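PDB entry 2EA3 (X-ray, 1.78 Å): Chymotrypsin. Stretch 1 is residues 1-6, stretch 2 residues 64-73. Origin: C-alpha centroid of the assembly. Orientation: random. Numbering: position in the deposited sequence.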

# COMPACT_ATOMS: atom_id res chain seq x y z
N PHE A 1 5.89 4.60 18.68
CA PHE A 1 6.40 4.25 17.32
C PHE A 1 5.52 4.96 16.31
O PHE A 1 4.31 4.95 16.46
CB PHE A 1 6.32 2.73 17.12
CG PHE A 1 6.87 2.27 15.82
CD1 PHE A 1 6.05 2.17 14.70
CD2 PHE A 1 8.22 1.96 15.69
CE1 PHE A 1 6.56 1.76 13.48
CE2 PHE A 1 8.74 1.54 14.46
CZ PHE A 1 7.92 1.45 13.36
N ASP A 2 6.11 5.56 15.27
CA ASP A 2 5.31 6.28 14.28
C ASP A 2 5.04 5.42 13.06
O ASP A 2 5.97 4.84 12.49
CB ASP A 2 5.98 7.59 13.85
CG ASP A 2 6.08 8.61 14.98
OD1 ASP A 2 5.44 8.43 16.03
OD2 ASP A 2 6.80 9.61 14.82
N VAL A 3 3.78 5.36 12.66
CA VAL A 3 3.36 4.64 11.46
C VAL A 3 3.23 5.65 10.35
O VAL A 3 2.42 6.57 10.43
CB VAL A 3 2.03 3.88 11.68
CG1 VAL A 3 1.40 3.41 10.32
CG2 VAL A 3 2.27 2.70 12.61
N ILE A 4 4.06 5.47 9.33
CA ILE A 4 4.17 6.37 8.19
C ILE A 4 4.06 5.50 6.93
O ILE A 4 4.66 4.43 6.85
CB ILE A 4 5.53 7.10 8.22
CG1 ILE A 4 5.63 7.99 9.48
CG2 ILE A 4 5.75 7.94 6.96
CD1 ILE A 4 7.07 8.27 9.90
N GLY A 5 3.27 5.95 5.96
CA GLY A 5 3.15 5.23 4.67
C GLY A 5 4.50 4.99 4.00
O GLY A 5 5.38 5.86 4.00
N GLY A 6 4.68 3.79 3.46
CA GLY A 6 5.87 3.46 2.68
C GLY A 6 6.98 2.83 3.49
O GLY A 6 7.94 2.30 2.91
N ALA A 64 -1.58 0.21 21.53
CA ALA A 64 -0.95 1.27 22.31
C ALA A 64 0.46 1.58 21.85
O ALA A 64 1.21 0.71 21.41
CB ALA A 64 -0.95 0.89 23.80
N GLY A 65 0.84 2.85 21.99
CA GLY A 65 2.21 3.26 21.76
C GLY A 65 2.50 3.43 20.29
O GLY A 65 3.64 3.66 19.89
N VAL A 66 1.46 3.32 19.47
CA VAL A 66 1.63 3.44 18.03
C VAL A 66 0.94 4.71 17.58
O VAL A 66 -0.29 4.84 17.75
CB VAL A 66 1.06 2.22 17.29
CG1 VAL A 66 1.12 2.44 15.79
CG2 VAL A 66 1.82 0.97 17.67
N ASN A 67 1.71 5.65 17.03
CA ASN A 67 1.15 6.89 16.55
C ASN A 67 0.87 6.77 15.06
O ASN A 67 1.78 6.47 14.29
CB ASN A 67 2.12 8.04 16.79
CG ASN A 67 2.41 8.22 18.26
OD1 ASN A 67 1.49 8.35 19.07
ND2 ASN A 67 3.69 8.22 18.62
N LEU A 68 -0.38 6.98 14.68
CA LEU A 68 -0.82 6.82 13.29
C LEU A 68 -0.82 8.19 12.64
O LEU A 68 -1.59 9.06 13.04
CB LEU A 68 -2.23 6.23 13.27
CG LEU A 68 -2.38 4.84 13.89
CD1 LEU A 68 -3.83 4.41 14.01
CD2 LEU A 68 -1.55 3.82 13.10
N LEU A 69 0.04 8.37 11.64
CA LEU A 69 0.26 9.68 11.04
C LEU A 69 -0.30 9.73 9.65
O LEU A 69 -0.24 8.74 8.91
CB LEU A 69 1.76 9.98 11.00
CG LEU A 69 2.44 10.09 12.37
CD1 LEU A 69 3.92 10.39 12.18
CD2 LEU A 69 1.80 11.20 13.21
N ALA A 70 -0.83 10.89 9.27
CA ALA A 70 -1.38 11.08 7.94
C ALA A 70 -0.24 11.49 6.99
O ALA A 70 -0.28 12.55 6.36
CB ALA A 70 -2.46 12.13 7.98
N GLN A 71 0.77 10.64 6.90
CA GLN A 71 1.99 10.97 6.16
C GLN A 71 2.49 9.76 5.41
O GLN A 71 2.23 8.62 5.81
CB GLN A 71 3.09 11.43 7.11
CG GLN A 71 2.74 12.67 7.92
CD GLN A 71 3.95 13.26 8.57
OE1 GLN A 71 4.32 14.40 8.28
NE2 GLN A 71 4.60 12.49 9.42
N VAL A 72 3.20 10.02 4.31
CA VAL A 72 3.91 9.02 3.54
C VAL A 72 5.39 9.43 3.47
O VAL A 72 5.72 10.61 3.29
CB VAL A 72 3.30 8.86 2.10
CG1 VAL A 72 4.17 7.95 1.25
CG2 VAL A 72 1.85 8.33 2.17
N ASN A 73 6.28 8.46 3.67
CA ASN A 73 7.70 8.73 3.60
C ASN A 73 8.12 9.01 2.15
O ASN A 73 7.84 8.19 1.27
CB ASN A 73 8.45 7.51 4.13
CG ASN A 73 9.92 7.77 4.38
OD1 ASN A 73 10.47 8.79 3.94
ND2 ASN A 73 10.57 6.85 5.08
O HOH W 1 6.20 7.32 18.30

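Val3 lies at the apolar centre of the contact. Buried and in the t rotamer, it sets CG2 3.4 Å from CG1 of Val66, and its CB lies 3.9 Å from CD2 of Leu68, on the same face of the sheet. On the other side of the strand, Ile4 sets its CG1 4.0 Å from CD1 of Leu69, while its CG2 packs 3.4 Å from the backbone N of Asn73.

Between these side chains the backbones pair in parallel register, strand 67-69 at 24° to strand 2-5 and strand 71-73 at 74°, so alternate residues of stretch 1 use their backbone N and O to bond the residues flanking their partner. Val3 N donates to Asn67 O (2.8 Å) and Val3 O accepts from Leu69 N (3.2 Å), bracketing Leu68. Gly5 repeats the pattern around Val72, with Gly5 N to Gln71 O at 2.9 Å and Asn73 N to Gly5 O at 2.8 Å. Between the two pairs the register slips by two residues, a beta bulge; the chain turns a corner at Ala70. The CA atoms of Gly5 and Val72 are only 4.0 Å apart; a CB on Gly5 would clash with Val72 CG2.

At the polar edge, Asn67 N donates to Phe1 O (2.8 Å), and the terminal Phe1 N to Gly65 O (2.7 Å). Asn67 ND2 also bonds Asp2 OD1 (3.1 Å), and a water accepting from Phe1 N donates to that same carboxylate oxygen.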